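Local coordinates for putative uncharacterized protein (Toxoplasma gondii, PDB 4FBD), which is of unknown function and belongs to the conserved DUF3228 protein family, at residues G39-C44 with S182-K187; C90-I95 with D151-S156. All blocks are in the same frame, centred on the assembly; numbering follows the deposited sequence.

Contact 1: residues G39-C44 with S182-K187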
loop_
_atom_site.group_PDB
_atom_site.type_symbol
_atom_site.label_atom_id
_atom_site.label_comp_id
_atom_site.label_asym_id
_atom_site.label_seq_id
_atom_site.Cartn_x
_atom_site.Cartn_y
_atom_site.Cartn_z
ATOM N N GLY A 39 21.066 13.597 -27.280
ATOM C CA GLY A 39 21.569 14.672 -26.442
ATOM C C GLY A 39 21.338 14.339 -24.985
ATOM O O GLY A 39 20.895 13.243 -24.638
ATOM N N LEU A 40 21.617 15.290 -24.126
ATOM C CA LEU A 40 21.420 15.114 -22.713
ATOM C C LEU A 40 21.082 16.442 -22.093
ATOM O O LEU A 40 21.959 17.269 -21.927
ATOM C CB LEU A 40 22.688 14.552 -22.074
ATOM C CG LEU A 40 22.672 14.375 -20.546
ATOM C CD1 LEU A 40 21.641 13.376 -20.126
ATOM C CD2 LEU A 40 24.035 13.927 -20.053
ATOM N N ASP A 41 19.812 16.656 -21.769
ATOM C CA ASP A 41 19.386 17.900 -21.134
ATOM C C ASP A 41 19.894 17.920 -19.684
ATOM O O ASP A 41 19.311 17.256 -18.807
ATOM C CB ASP A 41 17.860 18.035 -21.151
ATOM C CG ASP A 41 17.373 19.248 -20.366
ATOM O OD1 ASP A 41 18.066 20.300 -20.408
ATOM O OD2 ASP A 41 16.300 19.139 -19.708
ATOM N N PRO A 42 20.958 18.709 -19.412
ATOM C CA PRO A 42 21.511 18.718 -18.053
ATOM C C PRO A 42 20.592 19.336 -16.989
ATOM O O PRO A 42 20.778 19.070 -15.805
ATOM C CB PRO A 42 22.817 19.523 -18.199
ATOM C CG PRO A 42 23.024 19.701 -19.701
ATOM C CD PRO A 42 21.649 19.683 -20.275
ATOM N N PHE A 43 19.593 20.117 -17.400
ATOM C CA PHE A 43 18.684 20.742 -16.434
ATOM C C PHE A 43 17.661 19.741 -15.858
ATOM O O PHE A 43 16.622 20.124 -15.335
ATOM C CB PHE A 43 18.016 21.989 -17.040
ATOM C CG PHE A 43 17.303 22.853 -16.028
ATOM C CD1 PHE A 43 18.021 23.510 -15.035
ATOM C CD2 PHE A 43 15.922 23.030 -16.083
ATOM C CE1 PHE A 43 17.372 24.315 -14.092
ATOM C CE2 PHE A 43 15.266 23.831 -15.150
ATOM C CZ PHE A 43 15.994 24.476 -14.153
ATOM N N CYS A 44 17.974 18.454 -15.971
ATOM C CA CYS A 44 17.161 17.384 -15.388
ATOM C C CYS A 44 18.151 16.298 -14.964
ATOM O O CYS A 44 18.081 15.798 -13.842
ATOM C CB CYS A 44 16.096 16.863 -16.341
ATOM S SG CYS A 44 14.785 15.959 -15.453
ATOM N N SER A 182 16.621 13.797 -26.366
ATOM C CA SER A 182 17.592 14.037 -25.313
ATOM C C SER A 182 17.260 13.250 -24.068
ATOM O O SER A 182 16.108 13.110 -23.698
ATOM C CB SER A 182 17.734 15.531 -24.973
ATOM O OG SER A 182 18.423 16.206 -26.010
ATOM N N ILE A 183 18.303 12.767 -23.420
ATOM C CA ILE A 183 18.170 12.013 -22.187
ATOM C C ILE A 183 17.755 12.978 -21.059
ATOM O O ILE A 183 18.447 13.965 -20.797
ATOM C CB ILE A 183 19.514 11.356 -21.835
ATOM C CG1 ILE A 183 19.899 10.353 -22.940
ATOM C CG2 ILE A 183 19.465 10.732 -20.415
ATOM C CD1 ILE A 183 21.322 9.898 -22.869
ATOM N N ILE A 184 16.615 12.700 -20.430
ATOM C CA ILE A 184 16.112 13.504 -19.323
ATOM C C ILE A 184 16.128 12.712 -17.989
ATOM O O ILE A 184 16.059 13.291 -16.907
ATOM C CB ILE A 184 14.712 14.096 -19.628
ATOM C CG1 ILE A 184 13.682 13.015 -19.929
ATOM C CG2 ILE A 184 14.764 15.080 -20.793
ATOM C CD1 ILE A 184 13.155 12.312 -18.728
ATOM N N ALA A 185 16.250 11.392 -18.086
ATOM C CA ALA A 185 16.328 10.536 -16.910
ATOM C C ALA A 185 17.171 9.325 -17.221
ATOM O O ALA A 185 17.214 8.861 -18.355
ATOM C CB ALA A 185 14.921 10.095 -16.450
ATOM N N VAL A 186 17.828 8.811 -16.188
ATOM C CA VAL A 186 18.664 7.615 -16.272
ATOM C C VAL A 186 18.367 6.760 -15.057
ATOM O O VAL A 186 18.518 7.195 -13.935
ATOM C CB VAL A 186 20.162 7.962 -16.263
ATOM C CG1 VAL A 186 20.972 6.694 -16.397
ATOM C CG2 VAL A 186 20.485 8.940 -17.363
ATOM N N LYS A 187 17.940 5.530 -15.290
ATOM C CA LYS A 187 17.573 4.633 -14.218
ATOM C C LYS A 187 18.406 3.383 -14.231
ATOM O O LYS A 187 18.324 2.615 -15.179
ATOM C CB LYS A 187 16.123 4.228 -14.424
ATOM C CG LYS A 187 15.106 5.075 -13.747
ATOM C CD LYS A 187 14.874 4.569 -12.328
ATOM C CE LYS A 187 14.277 3.139 -12.327
ATOM N NZ LYS A 187 13.855 2.713 -10.961
#
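The backbone of G39 meets that of S182 and I183 in a short parallel pairing. The N-H of I183 gives a nearly straight bond to G39 O, 2.9 Å long and 175° at the hydrogen. It reaches that oxygen from above the carbonyl plane. S182 OG lies 3.5 Å from G39 CA, packed close against the glycine backbone. The tight part of the contact continues at L40. Its CG stands anti to the backbone N (chi1 177°), and CD1 comes 3.4 Å from I183 CB and 3.3 Å from I183 O. F66 and L67 of helix 63-76 pack against the same leucine.

Residues 39-40 are thus a two-residue edge strand, added in parallel to strand 181-189 of the mixed sheet. The pairing then fades. D41 N makes a weak bond of 3.2 Å to I183 O, bent to 133°. The CG2 branch of I184 lies 4.3 Å from D41 CB, and I160 of helix 157-166 touches both residues. I184 and A185 form a classic beta bulge opposite I153 of the next strand.

Beyond D41 the chain turns away from the sheet. D41 OD1 takes a weak bond from F43 N, an Asx turn. On the loose side, the exposed C44 swings back, with SG 3.3 Å from I184 O.

Contact 2: residues C90-I95 with D151-S156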
loop_
_atom_site.group_PDB
_atom_site.type_symbol
_atom_site.label_atom_id
_atom_site.label_comp_id
_atom_site.label_asym_id
_atom_site.label_seq_id
_atom_site.Cartn_x
_atom_site.Cartn_y
_atom_site.Cartn_z
ATOM N N CYS A 90 7.832 10.519 -25.590
ATOM C CA CYS A 90 8.706 9.799 -24.692
ATOM C C CYS A 90 9.187 8.536 -25.379
ATOM O O CYS A 90 8.462 7.908 -26.138
ATOM C CB CYS A 90 8.004 9.421 -23.386
ATOM S SG CYS A 90 9.152 8.608 -22.257
ATOM N N ARG A 91 10.420 8.159 -25.098
ATOM C CA ARG A 91 10.998 6.955 -25.665
ATOM C C ARG A 91 12.082 6.517 -24.763
ATOM O O ARG A 91 12.563 7.308 -24.013
ATOM C CB ARG A 91 11.532 7.236 -27.059
ATOM C CG ARG A 91 12.606 6.300 -27.510
ATOM C CD ARG A 91 12.506 6.094 -28.910
ATOM N NE ARG A 91 11.322 5.287 -29.262
ATOM C CZ ARG A 91 10.881 5.147 -30.515
ATOM N NH1 ARG A 91 11.503 5.776 -31.523
ATOM N NH2 ARG A 91 9.813 4.396 -30.771
ATOM N N HIS A 92 12.463 5.247 -24.796
ATOM C CA HIS A 92 13.551 4.827 -23.939
ATOM C C HIS A 92 14.333 3.633 -24.465
ATOM O O HIS A 92 13.841 2.880 -25.280
ATOM C CB HIS A 92 13.010 4.570 -22.530
ATOM C CG HIS A 92 12.093 3.399 -22.434
ATOM N ND1 HIS A 92 12.453 2.230 -21.794
ATOM C CD2 HIS A 92 10.846 3.198 -22.921
ATOM C CE1 HIS A 92 11.453 1.370 -21.866
ATOM N NE2 HIS A 92 10.469 1.929 -22.548
ATOM N N LEU A 93 15.571 3.497 -24.015
ATOM C CA LEU A 93 16.389 2.366 -24.403
ATOM C C LEU A 93 17.229 1.890 -23.223
ATOM O O LEU A 93 17.509 2.656 -22.301
ATOM C CB LEU A 93 17.337 2.705 -25.549
ATOM C CG LEU A 93 18.294 3.856 -25.280
ATOM C CD1 LEU A 93 19.530 3.795 -26.190
ATOM C CD2 LEU A 93 17.531 5.191 -25.414
ATOM N N TYR A 94 17.633 0.629 -23.295
ATOM C CA TYR A 94 18.475 -0.012 -22.301
ATOM C C TYR A 94 19.843 -0.190 -22.853
ATOM O O TYR A 94 19.978 -0.639 -23.961
ATOM C CB TYR A 94 17.932 -1.398 -21.963
ATOM C CG TYR A 94 16.584 -1.279 -21.394
ATOM C CD1 TYR A 94 16.420 -0.894 -20.077
ATOM C CD2 TYR A 94 15.467 -1.473 -22.168
ATOM C CE1 TYR A 94 15.182 -0.730 -19.543
ATOM C CE2 TYR A 94 14.209 -1.336 -21.625
ATOM C CZ TYR A 94 14.088 -0.959 -20.306
ATOM O OH TYR A 94 12.878 -0.757 -19.752
ATOM N N ILE A 95 20.856 0.207 -22.096
ATOM C CA ILE A 95 22.229 0.037 -22.493
ATOM C C ILE A 95 22.999 -0.568 -21.284
ATOM O O ILE A 95 22.527 -0.505 -20.125
ATOM C CB ILE A 95 22.881 1.385 -22.885
ATOM C CG1 ILE A 95 23.035 2.292 -21.654
ATOM C CG2 ILE A 95 22.058 2.120 -23.972
ATOM C CD1 ILE A 95 23.805 3.611 -21.931
ATOM N N ASP A 151 18.245 2.401 -17.975
ATOM C CA ASP A 151 17.066 2.662 -18.763
ATOM C C ASP A 151 17.235 4.146 -19.023
ATOM O O ASP A 151 17.212 4.951 -18.077
ATOM C CB ASP A 151 15.803 2.368 -17.960
ATOM C CG ASP A 151 14.526 2.370 -18.807
ATOM O OD1 ASP A 151 14.597 2.626 -20.030
ATOM O OD2 ASP A 151 13.432 2.086 -18.227
ATOM N N LEU A 152 17.492 4.506 -20.277
ATOM C CA LEU A 152 17.663 5.903 -20.650
ATOM C C LEU A 152 16.328 6.405 -21.140
ATOM O O LEU A 152 15.767 5.861 -22.109
ATOM C CB LEU A 152 18.698 6.054 -21.739
ATOM C CG LEU A 152 20.104 5.533 -21.439
ATOM C CD1 LEU A 152 21.016 5.717 -22.694
ATOM C CD2 LEU A 152 20.661 6.211 -20.200
ATOM N N ILE A 153 15.795 7.422 -20.474
ATOM C CA ILE A 153 14.493 7.943 -20.873
ATOM C C ILE A 153 14.734 9.156 -21.722
ATOM O O ILE A 153 15.469 10.052 -21.312
ATOM C CB ILE A 153 13.632 8.344 -19.680
ATOM C CG1 ILE A 153 13.622 7.241 -18.615
ATOM C CG2 ILE A 153 12.213 8.663 -20.155
ATOM C CD1 ILE A 153 13.082 5.934 -19.124
ATOM N N LEU A 154 14.113 9.185 -22.898
ATOM C CA LEU A 154 14.276 10.280 -23.846
ATOM C C LEU A 154 13.020 11.125 -24.020
ATOM O O LEU A 154 11.911 10.637 -23.895
ATOM C CB LEU A 154 14.642 9.711 -25.218
ATOM C CG LEU A 154 15.891 8.824 -25.259
ATOM C CD1 LEU A 154 16.132 8.298 -26.650
ATOM C CD2 LEU A 154 17.125 9.554 -24.754
ATOM N N TYR A 155 13.218 12.410 -24.291
ATOM C CA TYR A 155 12.130 13.347 -24.594
ATOM C C TYR A 155 12.491 14.014 -25.880
ATOM O O TYR A 155 13.671 14.217 -26.154
ATOM C CB TYR A 155 11.918 14.389 -23.482
ATOM C CG TYR A 155 10.842 14.006 -22.474
ATOM C CD1 TYR A 155 10.938 12.838 -21.725
ATOM C CD2 TYR A 155 9.735 14.829 -22.266
ATOM C CE1 TYR A 155 9.955 12.491 -20.801
ATOM C CE2 TYR A 155 8.749 14.497 -21.351
ATOM C CZ TYR A 155 8.864 13.322 -20.623
ATOM O OH TYR A 155 7.895 12.983 -19.714
ATOM N N SER A 156 11.484 14.329 -26.686
ATOM C CA SER A 156 11.716 15.019 -27.934
ATOM C C SER A 156 12.285 16.397 -27.632
ATOM O O SER A 156 12.218 16.866 -26.497
ATOM C CB SER A 156 10.416 15.190 -28.727
ATOM O OG SER A 156 9.500 16.017 -28.028
#
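H92 and D151 are joined by a side-chain hydrogen bond, ND1 to OD1, at 2.8 Å. OD1 uses its syn lone pair. It meets the imidazole at its edge, slightly tilted from the ring plane. Ring and carboxylate planes are 55° apart, and the bond is somewhat bent. The same OD1 lies over one face of the Y94 ring, where CE1 comes 3.3 Å from D151 CG. H92 therefore bonds the carboxylate through OD1, while the Y94 ring packs against it by one face. H92 has CG between its backbone N and carbonyl carbon (chi1 67°), which brings ND1 round to the aspartate.

Next along this face, I153 CD1 touches H92 CB, and C90 SG rests 3.7 Å from I153 CG2. The sulfur also lies obliquely to the Y155 ring. On the other face L93 CD2 meets L154 CD1 at 3.6 Å, and the CD1 atoms of I95 and L152 are equally close.

An antiparallel backbone pairing sets these positions. R91-L154 and L93-L152 are hydrogen-bonded pairs with two bonds each. L152 N to L93 O is the straightest, 2.7 Å and 172°.

S156 N-caps helix 157-166 through its OG. V70 and V74 of helix 63-76 cover the leucine face. Strands 82-84 and 181-189 flank the pair in the sheet.

In the fold
Contacts 1 and 2 belong to one mixed five-stranded sheet, and their centres are about 9 Å apart. The strand order is 39-40, 181-189, 149-156, 90-96 and 82-84. Contact 1 is the outermost pairing at one side, and contact 2 joins two inner strands. Strands 181-189 and 149-156 are neighbours and link them directly: A185 O to I153 N and K187 O to D151 N are probable hydrogen bonds. I183 also packs on L154, and I184 on Y155. Along the chain contact 2 is nested inside the loop closed by contact 1. Helix 63-76 packs on L40 of contact 1 and on L93, I95 and L152 of contact 2, so it spans both.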